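Local structure of citrate lyase subunit beta-like protein (Mycobacterium tuberculosis H37Rv, 6ARB) at residues A[17-22]-A[217-222]; A[139-144]-A[187-192]. The protein probably acts as a magnesium-dependent carbon-carbon lyase of the HpcH/HpaI aldolase family and may play a role in fatty acid biosynthesis. All coordinates share one frame; numbering follows the deposited sequence.

Interaction 1 (A[17-22]-A[217-222]); sequences GWLFCP and IHPSQI. With COA (coenzyme A), chain F.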
loop_
_atom_site.group_PDB
_atom_site.type_symbol
_atom_site.label_atom_id
_atom_site.label_comp_id
_atom_site.label_asym_id
_atom_site.label_seq_id
_atom_site.Cartn_x
_atom_site.Cartn_y
_atom_site.Cartn_z
ATOM N N GLY A 17 1.887 -7.716 25.193
ATOM C CA GLY A 17 1.468 -6.487 25.845
ATOM C C GLY A 17 2.622 -5.634 26.322
ATOM O O GLY A 17 3.122 -5.818 27.435
ATOM N N TRP A 18 3.046 -4.697 25.480
ATOM C CA TRP A 18 4.117 -3.767 25.834
ATOM C C TRP A 18 3.526 -2.412 26.225
ATOM O O TRP A 18 2.517 -1.976 25.655
ATOM C CB TRP A 18 5.079 -3.586 24.668
ATOM C CG TRP A 18 5.871 -4.805 24.325
ATOM C CD1 TRP A 18 5.532 -6.108 24.549
ATOM C CD2 TRP A 18 7.157 -4.827 23.694
ATOM N NE1 TRP A 18 6.531 -6.945 24.088
ATOM C CE2 TRP A 18 7.537 -6.177 23.559
ATOM C CE3 TRP A 18 8.020 -3.832 23.223
ATOM C CZ2 TRP A 18 8.748 -6.555 22.979
ATOM C CZ3 TRP A 18 9.225 -4.211 22.644
ATOM C CH2 TRP A 18 9.572 -5.559 22.524
ATOM N N LEU A 19 4.155 -1.748 27.191
ATOM C CA LEU A 19 3.594 -0.526 27.757
ATOM C C LEU A 19 4.607 0.598 27.831
ATOM O O LEU A 19 5.666 0.437 28.428
ATOM C CB LEU A 19 3.038 -0.800 29.156
ATOM C CG LEU A 19 2.517 0.351 30.024
ATOM C CD1 LEU A 19 1.371 1.104 29.340
ATOM C CD2 LEU A 19 2.048 -0.221 31.355
ATOM N N PHE A 20 4.273 1.730 27.209
ATOM C CA PHE A 20 5.034 2.967 27.370
ATOM C C PHE A 20 4.869 3.542 28.782
ATOM O O PHE A 20 3.765 3.647 29.292
ATOM C CB PHE A 20 4.521 4.035 26.391
ATOM C CG PHE A 20 5.193 4.029 25.041
ATOM C CD1 PHE A 20 6.532 4.366 24.910
ATOM C CD2 PHE A 20 4.463 3.751 23.894
ATOM C CE1 PHE A 20 7.138 4.383 23.659
ATOM C CE2 PHE A 20 5.061 3.769 22.646
ATOM C CZ PHE A 20 6.402 4.085 22.529
ATOM N N CYS A 21 5.971 3.968 29.392
ATOM C CA CYS A 21 5.889 4.789 30.595
ATOM C C CYS A 21 6.949 5.888 30.523
ATOM O O CYS A 21 8.123 5.603 30.291
ATOM C CB CYS A 21 6.058 3.929 31.851
ATOM S SG CYS A 21 5.875 4.822 33.425
ATOM N N PRO A 22 6.525 7.153 30.677
ATOM C CA PRO A 22 7.435 8.306 30.659
ATOM C C PRO A 22 8.549 8.176 31.691
ATOM O O PRO A 22 8.295 7.877 32.864
ATOM C CB PRO A 22 6.521 9.478 31.034
ATOM C CG PRO A 22 5.165 9.059 30.560
ATOM C CD PRO A 22 5.108 7.561 30.741
ATOM N N ILE A 217 -0.501 2.485 25.989
ATOM C CA ILE A 217 -0.125 3.696 26.708
ATOM C C ILE A 217 -0.796 3.822 28.102
ATOM O O ILE A 217 -0.628 4.833 28.786
ATOM C CB ILE A 217 -0.318 4.979 25.849
ATOM C CG1 ILE A 217 -1.670 4.985 25.128
ATOM C CG2 ILE A 217 0.795 5.097 24.798
ATOM C CD1 ILE A 217 -2.871 5.068 26.045
ATOM N N HIS A 218 -1.537 2.793 28.513
ATOM C CA HIS A 218 -2.183 2.760 29.827
ATOM C C HIS A 218 -2.246 1.306 30.279
ATOM O O HIS A 218 -2.533 0.424 29.467
ATOM C CB HIS A 218 -3.593 3.356 29.748
ATOM C CG HIS A 218 -4.192 3.682 31.084
ATOM N ND1 HIS A 218 -4.791 2.732 31.886
ATOM C CD2 HIS A 218 -4.288 4.854 31.756
ATOM C CE1 HIS A 218 -5.224 3.304 32.997
ATOM N NE2 HIS A 218 -4.936 4.593 32.941
ATOM N N PRO A 219 -1.947 1.038 31.563
ATOM C CA PRO A 219 -1.885 -0.365 32.002
ATOM C C PRO A 219 -3.217 -1.091 31.861
ATOM O O PRO A 219 -3.233 -2.318 31.796
ATOM C CB PRO A 219 -1.465 -0.270 33.481
ATOM C CG PRO A 219 -1.722 1.149 33.873
ATOM C CD PRO A 219 -1.539 1.971 32.628
ATOM N N SER A 220 -4.320 -0.353 31.817
ATOM C CA SER A 220 -5.625 -0.983 31.643
ATOM C C SER A 220 -5.767 -1.634 30.263
ATOM O O SER A 220 -6.644 -2.468 30.048
ATOM C CB SER A 220 -6.751 0.030 31.868
ATOM O OG SER A 220 -6.707 1.037 30.875
ATOM N N GLN A 221 -4.904 -1.253 29.329
ATOM C CA GLN A 221 -4.978 -1.796 27.980
ATOM C C GLN A 221 -4.355 -3.185 27.853
ATOM O O GLN A 221 -4.673 -3.946 26.926
ATOM C CB GLN A 221 -4.329 -0.822 26.998
ATOM C CG GLN A 221 -5.066 0.514 26.931
ATOM C CD GLN A 221 -4.472 1.433 25.897
ATOM O OE1 GLN A 221 -3.253 1.574 25.810
ATOM N NE2 GLN A 221 -5.329 2.052 25.087
ATOM N N ILE A 222 -3.484 -3.520 28.799
ATOM C CA ILE A 222 -2.660 -4.717 28.674
ATOM C C ILE A 222 -3.496 -5.998 28.674
ATOM O O ILE A 222 -3.328 -6.849 27.800
ATOM C CB ILE A 222 -1.541 -4.765 29.746
ATOM C CG1 ILE A 222 -0.548 -3.614 29.529
ATOM C CG2 ILE A 222 -0.821 -6.114 29.709
ATOM C CD1 ILE A 222 0.358 -3.805 28.324
HETATM N N1A COA F . 2.682 3.548 33.178
HETATM C C2A COA F . 2.525 3.144 34.453
HETATM N N3A COA F . 1.412 3.424 35.146
HETATM C C4A COA F . 0.406 4.132 34.589
HETATM C C5A COA F . 0.528 4.573 33.270
HETATM C C6A COA F . 1.704 4.252 32.578
HETATM N N6A COA F . 1.855 4.705 31.167
HETATM N N7A COA F . -0.604 5.248 32.955
HETATM C C8A COA F . -1.407 5.236 34.043
HETATM N N9A COA F . -0.796 4.570 35.035
HETATM C C1B COA F . -1.336 4.317 36.349
HETATM C C2B COA F . -1.479 5.498 37.183
HETATM O O2B COA F . -0.318 5.671 37.917
HETATM C C3B COA F . -2.535 5.113 38.073
HETATM O O3B COA F . -1.984 4.253 39.001
HETATM P P3B COA F . -2.659 4.087 40.386
HETATM O O7A COA F . -3.890 4.961 40.437
HETATM O O8A COA F . -1.675 4.514 41.439
HETATM O O9A COA F . -3.042 2.633 40.584
HETATM C C4B COA F . -3.451 4.363 37.227
HETATM O O4B COA F . -2.610 3.785 36.212
HETATM C C5B COA F . -4.448 5.230 36.623
HETATM O O5B COA F . -4.020 6.456 36.190
HETATM P P1A COA F . -4.827 7.360 35.224
HETATM O O1A COA F . -5.559 8.382 36.041
HETATM O O2A COA F . -5.816 6.539 34.446
HETATM O O3A COA F . -3.800 8.035 34.262
HETATM P P2A COA F . -3.240 9.498 34.451
HETATM O O4A COA F . -4.380 10.492 34.469
HETATM O O5A COA F . -2.438 9.609 35.714
HETATM O O6A COA F . -2.311 9.859 33.256
HETATM C CBP COA F . -1.311 9.406 31.060
HETATM C CCP COA F . -2.510 9.292 32.012
HETATM C CDP COA F . -0.512 10.667 31.374
HETATM C CEP COA F . -1.755 9.439 29.620
HETATM C CAP COA F . -0.450 8.144 31.295
HETATM O OAP COA F . -1.223 7.050 30.963
HETATM C C9P COA F . 0.798 8.055 30.438
HETATM O O9P COA F . 1.855 8.548 30.804
HETATM N N8P COA F . 0.686 7.385 29.182
HETATM C C7P COA F . 1.848 7.244 28.290
HETATM C C6P COA F . 2.174 8.399 27.386
HETATM C C5P COA F . 3.400 8.182 26.553
HETATM O O5P COA F . 4.309 7.489 27.003
HETATM N N4P COA F . 3.480 8.791 25.248
HETATM C C3P COA F . 4.645 8.570 24.460
HETATM C C2P COA F . 4.530 7.418 23.486
HETATM S S1P COA F . 2.940 7.233 22.691
#
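Ile-217 O, beside Phe-20, is gripped by three groups of coenzyme A: hydroxyl OAP at 3.2 Å and, through weak bonds, amide N8P and adenine amine N6A. That amine makes its sounder bond to Phe-20 O, 2.9 Å from N6A, so the folded cofactor bridges main-chain oxygens of both segments. The Phe-20 ring gives the pantetheine arm a flat apolar floor, with C2P centred over one face, 3.6 Å above its plane. His-218 suits its place because its two nitrogens do different work: NE2 donates to the phosphate oxygen O2A at 2.6 Å, while ND1 accepts from Ser-220 N at 3.1 Å and caps the turn into helix 221-228. Gln-221 completes the capping box with a weak bond from His-218 N to its OE1, which also takes a straighter one from Ile-217 N at 2.9 Å.

Between the segments themselves the contact is apolar. With CG anti to the backbone N (chi1 174°), Leu-19 spreads its branches, CD1 against the backbone at His-218 N (3.5 Å) and CD2 obliquely across Pro-219. Glycine suits position 17, where Ile-222 CG2 leaves little room for a CB; Ile-222 CD1 lies 3.5 Å from Gly-17 O. Strand 17-22 is hydrogen-bonded to strands 38-42 and 213-216, closing the barrel where first strand meets last, and helix 29-35 meets Pro-219 through Ala-35.

Interaction 2 (A[139-144]-A[187-192]); sequences GMMWGA and DAVHLD. With PYR (pyruvic acid), chain E.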
loop_
_atom_site.group_PDB
_atom_site.type_symbol
_atom_site.label_atom_id
_atom_site.label_comp_id
_atom_site.label_asym_id
_atom_site.label_seq_id
_atom_site.Cartn_x
_atom_site.Cartn_y
_atom_site.Cartn_z
ATOM N N GLY A 139 13.513 -5.175 15.817
ATOM C CA GLY A 139 12.080 -4.917 15.707
ATOM C C GLY A 139 11.756 -3.654 14.936
ATOM O O GLY A 139 12.607 -2.778 14.825
ATOM N N MET A 140 10.532 -3.574 14.397
ATOM C CA MET A 140 10.037 -2.373 13.708
ATOM C C MET A 140 8.675 -2.052 14.267
ATOM O O MET A 140 7.853 -2.949 14.430
ATOM C CB MET A 140 9.849 -2.628 12.214
ATOM C CG MET A 140 11.031 -3.260 11.556
ATOM S SD MET A 140 12.083 -1.960 10.935
ATOM C CE MET A 140 10.997 -1.269 9.673
ATOM N N MET A 141 8.457 -0.772 14.550
ATOM C CA MET A 141 7.167 -0.278 14.997
ATOM C C MET A 141 6.783 0.841 14.045
ATOM O O MET A 141 7.640 1.415 13.372
ATOM C CB MET A 141 7.283 0.252 16.423
ATOM C CG MET A 141 5.964 0.754 17.011
ATOM S SD MET A 141 6.194 1.280 18.721
ATOM C CE MET A 141 4.544 1.899 19.087
ATOM N N TRP A 142 5.496 1.137 13.956
ATOM C CA TRP A 142 5.069 2.300 13.199
ATOM C C TRP A 142 4.272 3.253 14.108
ATOM O O TRP A 142 3.690 2.839 15.127
ATOM C CB TRP A 142 4.259 1.879 11.982
ATOM C CG TRP A 142 2.867 1.426 12.311
ATOM C CD1 TRP A 142 2.495 0.255 12.905
ATOM C CD2 TRP A 142 1.658 2.153 12.064
ATOM N NE1 TRP A 142 1.124 0.204 13.038
ATOM C CE2 TRP A 142 0.589 1.361 12.531
ATOM C CE3 TRP A 142 1.376 3.399 11.490
ATOM C CZ2 TRP A 142 -0.742 1.777 12.443
ATOM C CZ3 TRP A 142 0.050 3.804 11.399
ATOM C CH2 TRP A 142 -0.984 2.996 11.871
ATOM N N GLY A 143 4.290 4.536 13.763
ATOM C CA GLY A 143 3.656 5.557 14.582
ATOM C C GLY A 143 2.773 6.429 13.714
ATOM O O GLY A 143 3.262 7.119 12.820
ATOM N N ALA A 144 1.470 6.398 13.978
ATOM C CA ALA A 144 0.499 7.057 13.108
ATOM C C ALA A 144 0.474 8.572 13.307
ATOM O O ALA A 144 0.226 9.328 12.368
ATOM C CB ALA A 144 -0.889 6.477 13.346
ATOM N N ASP A 187 2.660 -3.223 16.586
ATOM C CA ASP A 187 1.542 -2.402 16.117
ATOM C C ASP A 187 1.402 -1.124 16.952
ATOM O O ASP A 187 1.809 -1.085 18.124
ATOM C CB ASP A 187 0.227 -3.207 16.138
ATOM C CG ASP A 187 -0.816 -2.663 15.165
ATOM O OD1 ASP A 187 -0.461 -1.887 14.247
ATOM O OD2 ASP A 187 -2.000 -3.027 15.310
ATOM N N ALA A 188 0.820 -0.098 16.336
ATOM C CA ALA A 188 0.710 1.262 16.897
ATOM C C ALA A 188 -0.172 1.430 18.137
ATOM O O ALA A 188 -1.112 0.665 18.366
ATOM C CB ALA A 188 0.237 2.234 15.816
ATOM N N VAL A 189 0.112 2.482 18.902
ATOM C CA VAL A 189 -0.609 2.733 20.154
ATOM C C VAL A 189 -2.073 3.115 19.910
ATOM O O VAL A 189 -2.412 3.654 18.853
ATOM C CB VAL A 189 0.073 3.843 20.985
ATOM C CG1 VAL A 189 1.507 3.433 21.369
ATOM C CG2 VAL A 189 0.073 5.158 20.218
ATOM N N HIS A 190 -2.937 2.814 20.880
ATOM C CA HIS A 190 -4.344 3.216 20.806
ATOM C C HIS A 190 -4.505 4.357 21.799
ATOM O O HIS A 190 -4.471 4.144 23.014
ATOM C CB HIS A 190 -5.266 2.042 21.156
ATOM C CG HIS A 190 -6.697 2.229 20.740
ATOM N ND1 HIS A 190 -7.150 1.935 19.468
ATOM C CD2 HIS A 190 -7.783 2.645 21.438
ATOM C CE1 HIS A 190 -8.447 2.183 19.397
ATOM N NE2 HIS A 190 -8.857 2.616 20.579
ATOM N N LEU A 191 -4.661 5.569 21.274
ATOM C CA LEU A 191 -4.633 6.786 22.082
ATOM C C LEU A 191 -5.898 7.037 22.896
ATOM O O LEU A 191 -5.864 7.756 23.892
ATOM C CB LEU A 191 -4.370 8.001 21.194
ATOM C CG LEU A 191 -3.008 8.080 20.511
ATOM C CD1 LEU A 191 -2.813 9.474 19.952
ATOM C CD2 LEU A 191 -1.913 7.748 21.494
ATOM N N ASP A 192 -7.011 6.474 22.440
ATOM C CA ASP A 192 -8.282 6.607 23.128
ATOM C C ASP A 192 -8.343 5.579 24.250
ATOM O O ASP A 192 -8.747 4.437 24.039
ATOM C CB ASP A 192 -9.439 6.401 22.148
ATOM C CG ASP A 192 -10.786 6.746 22.755
ATOM O OD1 ASP A 192 -10.860 6.957 23.987
ATOM O OD2 ASP A 192 -11.774 6.802 21.993
HETATM C C PYR E . 3.542 8.181 17.222
HETATM O O PYR E . 2.410 7.738 16.729
HETATM O OXT PYR E . 3.960 9.353 16.824
HETATM C CA PYR E . 4.274 7.408 18.141
HETATM O O3 PYR E . 5.222 7.924 18.893
HETATM C CB PYR E . 3.979 5.947 18.284
#
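Trp-142 and Asp-187 run alongside each other in the same direction, ring and carboxylate planes 30° apart, joined by the one hydrogen bond between the segments. Trp-142 NE1 donates to Asp-187 OD1 at 2.9 Å and 176°; the oxygen lies in the indole plane and is met nearly along its C-O axis. Arg-171 NE forms a salt bridge to the same OD1, so the buried carboxylate is shared between an arginine and a ring N-H, which would probably favour its charged form. A chi1 of 75°, with CG between the backbone N and the carbonyl carbon, turns the indole toward this partner.

A CH-pi contact covers one face of that ring. Ala-188 CB stands 3.8 Å from the centroid of the Trp-142 five-membered ring, and displaced toward the rim it comes within 3.4 Å of Trp-142 CE2; a methyl is small enough for so close a fit. Tyr-163 meets the indole edge-to-face.

The segments meet at the C-terminal ends of adjacent parallel TIM-barrel strands, 137-142 and 184-187, the side where active sites lie in this fold.

Apolar packing follows on the barrel's inner side. The fully extended Met-141 reaches across to Val-189 at about a right angle, its CE 4.1 Å from Val-189 CG1. This long, unbranched chain spans from strand 137-142 to the loop after strand 184-187.

Toward the ligand, Gly-143 occupies the N-cap of helix 144-151. Lacking a side chain, it leaves room for pyruvate, whose O lies 3.3 Å from Gly-143 CA and 3.2 Å from Ala-144 N; Glu-145 N and Asp-146 N bond to the same ligand.

In the fold
Interactions 1 and 2 sit about 12 Å apart, centre to centre, around the mouth of one barrel, with strand 213-216 standing between strands 17-22 and 184-187. They touch directly. Val-189 CG1 lies 3.8 Å from Phe-20 CE2 and 3.9 Å from Ile-217 CG2, while Gln-221 NE2 probably donates to His-190 O at 3.1 Å, tying residues 217-222 to the loop after strand 184-187. Interaction 1 supplies much of the coenzyme A contact; interaction 2 borders pyruvate, and its Val-189 side chain comes about 4 Å from coenzyme A. Phe-20 links the sites: its side chain is about 5 Å from pyruvate, 7 Å from the magnesium ion and 4 Å from that of substrate-binding Arg-72 (nearest atoms).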